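Local coordinates for imidazoleglycerol-phosphate dehydratase (Pyrococcus furiosus, PDB 5DNX), which catalyses the dehydration of imidazoleglycerol phosphate to 3-(imidazol-4-yl)-2-oxopropyl phosphate, the sixth of nine steps in histidine biosynthesis, at residues Thr5-Ile10 with Trp55-Ile60; Phe74-Asn79 with Val169-Gly174; Asp109-Phe114 with Asn143-Val148. All coordinates share one frame; numbering follows the deposited sequence.

Contact 1 (Thr5-Ile10 with Trp55-Ile60); sequences TKETDI and WEDIGI. With MN (manganese (II) ion), chain D; 5LD ([(2R)-2-hydroxy-3-(1H-1,2,4-triazol-1-yl)propyl]phosphonic acid), chain F.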
loop_
_atom_site.group_PDB
_atom_site.type_symbol
_atom_site.label_atom_id
_atom_site.label_comp_id
_atom_site.label_asym_id
_atom_site.label_seq_id
_atom_site.Cartn_x
_atom_site.Cartn_y
_atom_site.Cartn_z
ATOM N N THR A 5 33.239 -43.437 9.173
ATOM C CA THR A 5 32.441 -43.697 7.976
ATOM C C THR A 5 33.382 -43.549 6.785
ATOM O O THR A 5 34.568 -43.252 6.938
ATOM C CB THR A 5 31.236 -42.719 7.807
ATOM O OG1 THR A 5 31.702 -41.454 7.357
ATOM C CG2 THR A 5 30.456 -42.541 9.106
ATOM N N LYS A 6 32.852 -43.710 5.573
ATOM C CA LYS A 6 33.658 -43.433 4.400
ATOM C C LYS A 6 33.946 -41.936 4.228
ATOM O O LYS A 6 34.811 -41.592 3.449
ATOM C CB LYS A 6 33.036 -43.997 3.123
ATOM C CG LYS A 6 32.991 -45.515 3.120
ATOM C CD LYS A 6 32.320 -46.048 1.866
ATOM C CE LYS A 6 32.280 -47.563 1.879
ATOM N NZ LYS A 6 31.548 -48.084 0.694
ATOM N N GLU A 7 33.228 -41.062 4.947
ATOM C CA GLU A 7 33.409 -39.610 4.843
ATOM C C GLU A 7 34.358 -39.047 5.898
ATOM O O GLU A 7 35.122 -38.125 5.612
ATOM C CB GLU A 7 32.052 -38.899 5.003
ATOM C CG GLU A 7 31.074 -39.297 3.913
ATOM C CD GLU A 7 29.625 -38.815 4.136
ATOM O OE1 GLU A 7 29.251 -38.359 5.245
ATOM O OE2 GLU A 7 28.850 -38.972 3.171
ATOM N N THR A 8 34.228 -39.540 7.121
ATOM C CA THR A 8 34.970 -38.999 8.252
ATOM C C THR A 8 35.484 -40.069 9.196
ATOM O O THR A 8 34.913 -41.151 9.300
ATOM C CB THR A 8 34.125 -38.038 9.112
ATOM O OG1 THR A 8 33.022 -38.774 9.644
ATOM C CG2 THR A 8 33.635 -36.838 8.289
ATOM N N ASP A 9 36.538 -39.700 9.927
ATOM C CA ASP A 9 37.082 -40.550 10.987
ATOM C C ASP A 9 37.366 -39.633 12.171
ATOM O O ASP A 9 38.190 -38.715 12.077
ATOM C CB ASP A 9 38.345 -41.253 10.499
ATOM C CG ASP A 9 38.851 -42.311 11.462
ATOM O OD1 ASP A 9 38.148 -42.768 12.388
ATOM O OD2 ASP A 9 39.983 -42.743 11.236
ATOM N N ILE A 10 36.648 -39.854 13.262
ATOM C CA ILE A 10 36.642 -38.918 14.394
ATOM C C ILE A 10 36.882 -39.662 15.692
ATOM O O ILE A 10 36.228 -40.673 15.959
ATOM C CB ILE A 10 35.296 -38.161 14.483
ATOM C CG1 ILE A 10 35.117 -37.286 13.230
ATOM C CG2 ILE A 10 35.234 -37.284 15.737
ATOM C CD1 ILE A 10 33.696 -36.867 13.011
ATOM N N TRP A 55 31.643 -31.152 10.372
ATOM C CA TRP A 55 30.865 -30.444 11.395
ATOM C C TRP A 55 29.727 -31.303 11.946
ATOM O O TRP A 55 29.553 -31.426 13.154
ATOM C CB TRP A 55 30.364 -29.079 10.897
ATOM C CG TRP A 55 31.457 -28.009 10.813
ATOM C CD1 TRP A 55 32.620 -28.051 10.078
ATOM C CD2 TRP A 55 31.488 -26.770 11.525
ATOM N NE1 TRP A 55 33.344 -26.909 10.272
ATOM C CE2 TRP A 55 32.681 -26.111 11.171
ATOM C CE3 TRP A 55 30.605 -26.140 12.418
ATOM C CZ2 TRP A 55 33.008 -24.836 11.664
ATOM C CZ3 TRP A 55 30.947 -24.900 12.926
ATOM C CH2 TRP A 55 32.147 -24.266 12.555
ATOM N N GLU A 56 28.977 -31.923 11.051
ATOM C CA GLU A 56 27.923 -32.830 11.435
ATOM C C GLU A 56 28.439 -34.023 12.255
ATOM O O GLU A 56 27.891 -34.340 13.298
ATOM C CB GLU A 56 27.245 -33.352 10.178
ATOM C CG GLU A 56 26.177 -34.373 10.474
ATOM C CD GLU A 56 25.177 -34.518 9.364
ATOM O OE1 GLU A 56 25.258 -33.762 8.386
ATOM O OE2 GLU A 56 24.317 -35.391 9.501
ATOM N N ASP A 57 29.474 -34.691 11.748
ATOM C CA ASP A 57 29.949 -35.920 12.380
ATOM C C ASP A 57 30.674 -35.661 13.706
ATOM O O ASP A 57 30.601 -36.489 14.613
ATOM C CB ASP A 57 30.791 -36.736 11.426
ATOM C CG ASP A 57 29.982 -37.295 10.243
ATOM O OD1 ASP A 57 28.729 -37.128 10.199
ATOM O OD2 ASP A 57 30.614 -37.895 9.345
ATOM N N ILE A 58 31.325 -34.504 13.812
ATOM C CA ILE A 58 31.839 -34.006 15.080
ATOM C C ILE A 58 30.710 -33.794 16.080
ATOM O O ILE A 58 30.805 -34.221 17.226
ATOM C CB ILE A 58 32.662 -32.713 14.879
ATOM C CG1 ILE A 58 34.033 -33.044 14.261
ATOM C CG2 ILE A 58 32.829 -31.941 16.177
ATOM C CD1 ILE A 58 35.050 -33.592 15.234
ATOM N N GLY A 59 29.628 -33.156 15.661
ATOM C CA GLY A 59 28.447 -33.033 16.522
ATOM C C GLY A 59 27.921 -34.366 17.011
ATOM O O GLY A 59 27.693 -34.554 18.208
ATOM N N ILE A 60 27.803 -35.321 16.083
ATOM C CA ILE A 60 27.252 -36.634 16.405
ATOM C C ILE A 60 28.178 -37.330 17.420
ATOM O O ILE A 60 27.719 -37.841 18.450
ATOM C CB ILE A 60 27.101 -37.520 15.170
ATOM C CG1 ILE A 60 25.992 -36.988 14.240
ATOM C CG2 ILE A 60 26.759 -38.962 15.567
ATOM C CD1 ILE A 60 25.937 -37.677 12.893
HETATM MN MN MN D . 23.874 -32.824 6.974
HETATM O O10 5LD F . 22.552 -39.442 3.297
HETATM P P9 5LD F . 23.765 -40.320 3.633
HETATM O O11 5LD F . 23.989 -40.370 5.126
HETATM O O12 5LD F . 23.679 -41.689 3.017
HETATM C C8 5LD F . 25.232 -39.564 2.865
HETATM C C7 5LD F . 25.418 -38.044 2.995
HETATM O O13 5LD F . 26.524 -37.630 2.166
HETATM C C6 5LD F . 25.746 -37.620 4.423
HETATM N N2 5LD F . 25.412 -36.213 4.679
HETATM N N1 5LD F . 25.851 -35.238 3.788
HETATM C C5 5LD F . 25.391 -34.094 4.302
HETATM N N4 5LD F . 24.709 -34.322 5.451
HETATM C C3 5LD F . 24.763 -35.660 5.682
HETATM O O HOH W 1 29.803 -39.573 7.590
HETATM O O HOH W 2 27.806 -36.272 7.397
HETATM O O HOH W 3 22.576 -34.503 7.702
#
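Asp57 OD2 is gripped by two hydrogen-bond donors, water 1 and the hydroxyl of Thr8, whose OG1 lies 2.6 Å from OD2. The hydroxyl comes in on the anti lone pair of OD2, on the side away from OD1. It gets there because Thr8 chi1 is 62°, with OG1 between the backbone N and the carbonyl carbon, and the methyl CG2 then also rests against OD2 at 3.4 Å. A valine in its place would leave Asp57 OD2 without its protein hydroxyl donor and is likely to leave the carboxylate freer to turn.

Water 1 also donates to Glu7 OE1 and accepts from Thr5 OG1. Thr5 OG1 also accepts in an ST turn from Glu7 N, 2.9 Å away at an N-H...O angle of 151°, and from Thr8 N. Water 2 bridges Asp57 OD1 and, weakly, Glu7 OE1.

In the fold, helix 51-69 packs here on inner strand 8-14 of a mixed sheet; the axes of strand 8-10 and helix 55-60 approach to 9.1 Å at 35°. Ile10 supplies the apolar part, its CD1 meeting Asp57 CB at 3.3 Å and crossing that side chain at about a right angle. Its CG2 touches Ile58 CD1 at 3.7 Å, and Leu27 and Leu31 flank Ile58.

The bound inhibitor lies beyond the polar end, with its O13 2.9 Å from Glu7 OE2. Glu56 OE1 binds manganese at 2.2 Å, together with His52 and Glu121 of the same chain and His146 of a neighbouring subunit.

Contact 2 (Phe74-Asn79 with Val169-Gly174); sequences FTRFGN and VESTKG. With 5LD ([(2R)-2-hydroxy-3-(1H-1,2,4-triazol-1-yl)propyl]phosphonic acid), chain H.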
loop_
_atom_site.group_PDB
_atom_site.type_symbol
_atom_site.label_atom_id
_atom_site.label_comp_id
_atom_site.label_asym_id
_atom_site.label_seq_id
_atom_site.Cartn_x
_atom_site.Cartn_y
_atom_site.Cartn_z
ATOM N N PHE A 74 21.158 -37.139 35.991
ATOM C CA PHE A 74 21.795 -35.897 35.575
ATOM C C PHE A 74 20.772 -34.791 35.613
ATOM O O PHE A 74 19.559 -35.028 35.634
ATOM C CB PHE A 74 22.446 -36.025 34.183
ATOM C CG PHE A 74 21.534 -36.607 33.159
ATOM C CD1 PHE A 74 20.738 -35.788 32.363
ATOM C CD2 PHE A 74 21.406 -37.989 33.032
ATOM C CE1 PHE A 74 19.864 -36.353 31.417
ATOM C CE2 PHE A 74 20.534 -38.550 32.106
ATOM C CZ PHE A 74 19.752 -37.722 31.306
ATOM N N THR A 75 21.304 -33.581 35.630
ATOM C CA THR A 75 20.555 -32.350 35.899
ATOM C C THR A 75 19.555 -32.040 34.774
ATOM O O THR A 75 18.523 -31.415 35.009
ATOM C CB THR A 75 21.558 -31.201 36.159
ATOM O OG1 THR A 75 22.154 -31.415 37.445
ATOM C CG2 THR A 75 20.893 -29.843 36.210
ATOM N N ARG A 76 19.903 -32.474 33.576
ATOM C CA ARG A 76 19.048 -32.456 32.346
ATOM C C ARG A 76 18.955 -31.096 31.650
ATOM O O ARG A 76 19.116 -31.016 30.423
ATOM C CB ARG A 76 17.616 -32.970 32.616
ATOM C CG ARG A 76 16.705 -32.904 31.417
ATOM C CD ARG A 76 15.305 -33.391 31.782
ATOM N NE ARG A 76 14.412 -33.229 30.641
ATOM C CZ ARG A 76 13.111 -33.501 30.637
ATOM N NH1 ARG A 76 12.501 -33.996 31.714
ATOM N NH2 ARG A 76 12.421 -33.263 29.533
ATOM N N PHE A 77 18.626 -30.063 32.424
ATOM C CA PHE A 77 18.419 -28.715 31.893
ATOM C C PHE A 77 19.652 -27.856 32.110
ATOM O O PHE A 77 20.279 -27.877 33.187
ATOM C CB PHE A 77 17.224 -28.079 32.569
ATOM C CG PHE A 77 15.930 -28.747 32.237
ATOM C CD1 PHE A 77 15.347 -28.540 31.008
ATOM C CD2 PHE A 77 15.315 -29.617 33.129
ATOM C CE1 PHE A 77 14.132 -29.133 30.682
ATOM C CE2 PHE A 77 14.110 -30.229 32.799
ATOM C CZ PHE A 77 13.522 -29.990 31.574
ATOM N N GLY A 78 20.021 -27.073 31.091
ATOM C CA GLY A 78 21.024 -26.047 31.274
ATOM C C GLY A 78 20.847 -24.948 30.240
ATOM O O GLY A 78 20.484 -25.231 29.092
ATOM N N ASN A 79 21.084 -23.713 30.673
ATOM C CA ASN A 79 20.978 -22.531 29.809
ATOM C C ASN A 79 22.222 -21.696 29.899
ATOM O O ASN A 79 22.927 -21.720 30.908
ATOM C CB ASN A 79 19.821 -21.660 30.246
ATOM C CG ASN A 79 18.494 -22.368 30.158
ATOM O OD1 ASN A 79 18.148 -22.961 29.131
ATOM N ND2 ASN A 79 17.732 -22.295 31.231
ATOM N N VAL A 169 16.021 -38.925 38.861
ATOM C CA VAL A 169 15.664 -38.937 37.436
ATOM C C VAL A 169 14.845 -37.681 37.195
ATOM O O VAL A 169 13.792 -37.514 37.804
ATOM C CB VAL A 169 14.835 -40.180 37.056
ATOM C CG1 VAL A 169 14.345 -40.090 35.609
ATOM C CG2 VAL A 169 15.679 -41.444 37.248
ATOM N N GLU A 170 15.331 -36.785 36.340
ATOM C CA GLU A 170 14.723 -35.470 36.238
ATOM C C GLU A 170 13.587 -35.475 35.205
ATOM O O GLU A 170 13.645 -34.760 34.215
ATOM C CB GLU A 170 15.794 -34.416 35.891
ATOM C CG GLU A 170 16.796 -34.136 37.003
ATOM C CD GLU A 170 16.225 -33.307 38.152
ATOM O OE1 GLU A 170 15.249 -32.552 37.948
ATOM O OE2 GLU A 170 16.777 -33.390 39.267
ATOM N N SER A 171 12.519 -36.221 35.480
ATOM C CA SER A 171 11.321 -36.194 34.633
ATOM C C SER A 171 10.106 -36.637 35.423
ATOM O O SER A 171 10.172 -37.620 36.129
ATOM C CB SER A 171 11.468 -37.106 33.428
ATOM O OG SER A 171 10.245 -37.154 32.710
ATOM N N THR A 172 8.999 -35.929 35.283
ATOM C CA THR A 172 7.748 -36.333 35.936
ATOM C C THR A 172 7.226 -37.672 35.421
ATOM O O THR A 172 6.460 -38.306 36.124
ATOM C CB THR A 172 6.628 -35.299 35.790
ATOM O OG1 THR A 172 6.363 -35.042 34.390
ATOM C CG2 THR A 172 6.992 -34.022 36.510
ATOM N N LYS A 173 7.608 -38.086 34.202
ATOM C CA LYS A 173 7.132 -39.353 33.658
ATOM C C LYS A 173 7.928 -40.552 34.195
ATOM O O LYS A 173 7.614 -41.689 33.883
ATOM C CB LYS A 173 7.078 -39.345 32.142
ATOM C CG LYS A 173 8.392 -39.508 31.399
ATOM C CD LYS A 173 8.204 -39.166 29.915
ATOM C CE LYS A 173 9.505 -39.352 29.163
ATOM N NZ LYS A 173 10.532 -38.358 29.527
ATOM N N GLY A 174 8.977 -40.278 34.960
ATOM C CA GLY A 174 9.712 -41.317 35.667
ATOM C C GLY A 174 10.836 -41.945 34.873
ATOM O O GLY A 174 11.530 -42.789 35.387
HETATM O O10 5LD H . 9.902 -34.977 31.412
HETATM P P9 5LD H . 9.097 -34.810 30.137
HETATM O O11 5LD H . 9.328 -33.428 29.510
HETATM O O12 5LD H . 9.415 -35.921 29.145
HETATM C C8 5LD H . 7.373 -34.884 30.632
HETATM C C7 5LD H . 6.341 -34.397 29.597
HETATM O O13 5LD H . 5.030 -34.425 30.158
HETATM C C6 5LD H . 6.249 -35.311 28.382
HETATM N N2 5LD H . 5.674 -34.659 27.199
HETATM N N1 5LD H . 4.467 -33.952 27.329
HETATM C C5 5LD H . 4.225 -33.515 26.062
HETATM N N4 5LD H . 5.232 -33.886 25.237
HETATM C C3 5LD H . 6.115 -34.625 25.962
HETATM O O HOH W 4 18.086 -37.285 35.779
#
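Glu170 makes the first touch of 169-174 on 74-79: its backbone N gives a hydrogen bond to water 4, 2.9 Å away, and the same water accepts from Phe74 N. Its side chain bends at chi2 (-74°), which lays CG 3.2 Å from Phe74 O and sends the carboxylate back to Arg168 and Ser166. The residue sits at the centre of an inverse gamma turn, and its carbonyl is presented to Arg76. Arg76 NH1 reaches Glu170 O at 2.9 Å with an N-H...O angle of 166°, close to the guanidinium plane; at the oxygen the C=O...N angle is 148°, in the carbonyl plane.

Ser171 comes next and turns to the inhibitor, its OG giving a hydrogen bond of 2.6 Å to phosphonate O10. The same OG accepts Lys173 N in an ST turn, at the start of a type I turn that closes at Gly174. Lys173 extends its chain before bending at the end, and NZ meets phosphonate O12 at 2.7 Å.

Facing this loop, Arg76 grips two oxygens along its edge: NH1 to O10 at 2.8 Å and NH2 to O11 at 3.1 Å. Phe77 CZ lies over one guanidinium face, and Asp94 pairs with NE. Arg98 of the same chain and Lys153 of a neighbouring subunit also donate to the ligand.

Both N-H groups of NH1 are thus committed, one to a main-chain carbonyl and one to the anion, so the guanidinium is fixed in rotation within a cationic pocket that probably receives the substrate's phosphate in the same way.

Contact 3 (Asp109-Phe114 with Asn143-Val148); sequences DAEEGF and NAHHIV. With MN (manganese (II) ion), chain E; MN (manganese (II) ion), chain B; 5LD ([(2R)-2-hydroxy-3-(1H-1,2,4-triazol-1-yl)propyl]phosphonic acid), chain C.
The dimanganese site at the N-terminal end of helix 144-162 is braced from behind by 109-114, chiefly where Glu111 and Phe114 meet His145. Glu111 OE2 accepts from His145 ND1 at 2.8 Å through its syn lone pair, and the oxygen lies only 6° out of the imidazole plane although the carboxylate is turned 55° from it. This leaves NE2 to bind manganese at 2.3 Å. The other Glu111 oxygen has its partner in His52 of a neighbouring subunit.

Phe114 meets the His145 ring obliquely, its CZ 3.4 Å above one face and toward the rim, while the inhibitor's triazole C5 lies 3.1 Å above the opposite face, likewise off centre. The phenyl ring also receives His145 CA in a CH-pi contact, 3.9 Å from its centroid and 11° off the normal. Val148 CB, one turn on, touches Phe114 CD1 at 3.7 Å.

At the helix start, Asn143 forms a single beta bridge with Asp109, and Ala144 N donates to Asp109 O at 3.0 Å. Asn143 is the N-cap, its OD1 accepting His146 N in the carbonyl plane; its side chain also pairs with Ser117 of a neighbouring subunit. His146 binds the second manganese, and its ND1 is held by Asp86.

The inhibitor's triazole bridges both metals, and Glu149 shares the manganese of His145. This His-His-x-x-Glu metal-binding helix is characteristic of imidazoleglycerol-phosphate dehydratases.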
loop_
_atom_site.group_PDB
_atom_site.type_symbol
_atom_site.label_atom_id
_atom_site.label_comp_id
_atom_site.label_asym_id
_atom_site.label_seq_id
_atom_site.Cartn_x
_atom_site.Cartn_y
_atom_site.Cartn_z
ATOM N N ASP A 109 26.999 -9.445 9.005
ATOM C CA ASP A 109 28.379 -9.328 8.505
ATOM C C ASP A 109 29.018 -10.714 8.459
ATOM O O ASP A 109 29.499 -11.251 9.476
ATOM C CB ASP A 109 29.186 -8.396 9.411
ATOM C CG ASP A 109 28.608 -6.968 9.452
ATOM O OD1 ASP A 109 27.997 -6.528 8.453
ATOM O OD2 ASP A 109 28.776 -6.285 10.496
ATOM N N ALA A 110 29.014 -11.290 7.265
ATOM C CA ALA A 110 29.547 -12.635 7.039
ATOM C C ALA A 110 31.057 -12.656 7.216
ATOM O O ALA A 110 31.738 -11.629 7.035
ATOM C CB ALA A 110 29.181 -13.114 5.638
ATOM N N GLU A 111 31.583 -13.839 7.511
ATOM C CA GLU A 111 33.010 -14.031 7.633
ATOM C C GLU A 111 33.401 -15.383 7.031
ATOM O O GLU A 111 32.778 -16.383 7.357
ATOM C CB GLU A 111 33.378 -13.998 9.113
ATOM C CG GLU A 111 34.873 -13.967 9.360
ATOM C CD GLU A 111 35.200 -13.672 10.813
ATOM O OE1 GLU A 111 34.737 -12.612 11.323
ATOM O OE2 GLU A 111 35.848 -14.536 11.458
ATOM N N GLU A 112 34.467 -15.401 6.219
ATOM C CA GLU A 112 34.922 -16.633 5.555
ATOM C C GLU A 112 35.147 -17.702 6.601
ATOM O O GLU A 112 35.774 -17.429 7.616
ATOM C CB GLU A 112 36.259 -16.434 4.815
ATOM C CG GLU A 112 36.332 -15.390 3.707
ATOM C CD GLU A 112 37.777 -15.052 3.316
ATOM O OE1 GLU A 112 38.699 -15.102 4.176
ATOM O OE2 GLU A 112 38.007 -14.727 2.134
ATOM N N GLY A 113 34.632 -18.902 6.350
ATOM C CA GLY A 113 34.806 -20.049 7.238
ATOM C C GLY A 113 33.644 -20.278 8.196
ATOM O O GLY A 113 33.511 -21.367 8.761
ATOM N N PHE A 114 32.848 -19.226 8.429
ATOM C CA PHE A 114 31.702 -19.280 9.315
ATOM C C PHE A 114 30.484 -19.369 8.395
ATOM O O PHE A 114 30.304 -18.566 7.485
ATOM C CB PHE A 114 31.641 -18.043 10.202
ATOM C CG PHE A 114 32.669 -18.035 11.286
ATOM C CD1 PHE A 114 32.382 -18.605 12.523
ATOM C CD2 PHE A 114 33.925 -17.505 11.083
ATOM C CE1 PHE A 114 33.320 -18.625 13.540
ATOM C CE2 PHE A 114 34.888 -17.525 12.103
ATOM C CZ PHE A 114 34.577 -18.094 13.325
ATOM N N ASN A 143 27.833 -9.704 13.724
ATOM C CA ASN A 143 29.067 -10.328 13.272
ATOM C C ASN A 143 29.041 -11.842 13.317
ATOM O O ASN A 143 28.790 -12.421 14.361
ATOM C CB ASN A 143 30.220 -9.830 14.147
ATOM C CG ASN A 143 31.556 -10.325 13.662
ATOM O OD1 ASN A 143 31.953 -11.432 13.972
ATOM N ND2 ASN A 143 32.241 -9.515 12.861
ATOM N N ALA A 144 29.368 -12.485 12.200
ATOM C CA ALA A 144 29.290 -13.939 12.092
ATOM C C ALA A 144 30.119 -14.670 13.154
ATOM O O ALA A 144 29.648 -15.621 13.775
ATOM C CB ALA A 144 29.739 -14.384 10.707
ATOM N N HIS A 145 31.368 -14.250 13.318
ATOM C CA HIS A 145 32.291 -14.905 14.257
ATOM C C HIS A 145 31.774 -14.726 15.686
ATOM O O HIS A 145 31.750 -15.685 16.459
ATOM C CB HIS A 145 33.661 -14.286 14.061
ATOM C CG HIS A 145 34.788 -14.922 14.811
ATOM N ND1 HIS A 145 36.026 -15.071 14.228
ATOM C CD2 HIS A 145 34.929 -15.308 16.101
ATOM C CE1 HIS A 145 36.881 -15.549 15.117
ATOM N NE2 HIS A 145 36.236 -15.709 16.258
ATOM N N HIS A 146 31.360 -13.510 16.040
ATOM C CA HIS A 146 30.839 -13.275 17.401
ATOM C C HIS A 146 29.583 -14.096 17.694
ATOM O O HIS A 146 29.431 -14.667 18.771
ATOM C CB HIS A 146 30.556 -11.810 17.611
ATOM C CG HIS A 146 31.772 -10.935 17.539
ATOM N ND1 HIS A 146 31.674 -9.586 17.303
ATOM C CD2 HIS A 146 33.097 -11.215 17.580
ATOM C CE1 HIS A 146 32.883 -9.050 17.272
ATOM N NE2 HIS A 146 33.763 -10.016 17.416
ATOM N N ILE A 147 28.700 -14.192 16.695
ATOM C CA ILE A 147 27.465 -14.949 16.851
ATOM C C ILE A 147 27.744 -16.442 17.014
ATOM O O ILE A 147 27.225 -17.090 17.947
ATOM C CB ILE A 147 26.478 -14.696 15.674
ATOM C CG1 ILE A 147 25.966 -13.244 15.705
ATOM C CG2 ILE A 147 25.323 -15.666 15.738
ATOM C CD1 ILE A 147 25.310 -12.738 14.418
ATOM N N VAL A 148 28.552 -16.985 16.120
ATOM C CA VAL A 148 28.821 -18.401 16.141
ATOM C C VAL A 148 29.648 -18.792 17.361
ATOM O O VAL A 148 29.343 -19.797 18.030
ATOM C CB VAL A 148 29.453 -18.868 14.836
ATOM C CG1 VAL A 148 29.831 -20.351 14.913
ATOM C CG2 VAL A 148 28.493 -18.655 13.639
HETATM MN MN MN E . 37.337 -16.012 18.241
HETATM MN MN MN B . 36.044 -9.652 17.427
HETATM O O10 5LD C . 36.247 -13.837 23.870
HETATM P P9 5LD C . 37.732 -14.180 24.061
HETATM O O11 5LD C . 38.578 -12.930 23.999
HETATM O O12 5LD C . 37.985 -14.986 25.305
HETATM C C8 5LD C . 38.233 -15.274 22.696
HETATM C C7 5LD C . 37.783 -14.911 21.272
HETATM O O13 5LD C . 38.120 -15.993 20.379
HETATM C C6 5LD C . 38.480 -13.662 20.743
HETATM N N2 5LD C . 37.722 -13.011 19.668
HETATM N N1 5LD C . 37.263 -13.777 18.601
HETATM C C5 5LD C . 36.630 -12.902 17.816
HETATM N N4 5LD C . 36.688 -11.653 18.343
HETATM C C3 5LD C . 37.406 -11.745 19.493
HETATM O O HOH W 5 30.865 -6.958 12.355
HETATM O O HOH W 6 36.055 -8.850 19.523
#

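Contact 1 closes first along the chain, and helix 51-69 then leads on to strand 77-84, where contact 2 opens. Contact 3 both opens and closes within the interval that contact 2 spans. The centres of contacts 1 and 3 are about 23 Å apart, those of 1 and 2 about 28 Å, and those of 2 and 3 about 33 Å, on opposite sides of the chain's centre. Strand 8-14 and strand 77-84 belong to separate mixed sheets of the same strand order. Each contact faces a different bound inhibitor molecule, and each inhibitor is also held by neighbouring subunits, so one chain contributes to several active sites and each site is completed only where subunits meet within the 24-chain assembly.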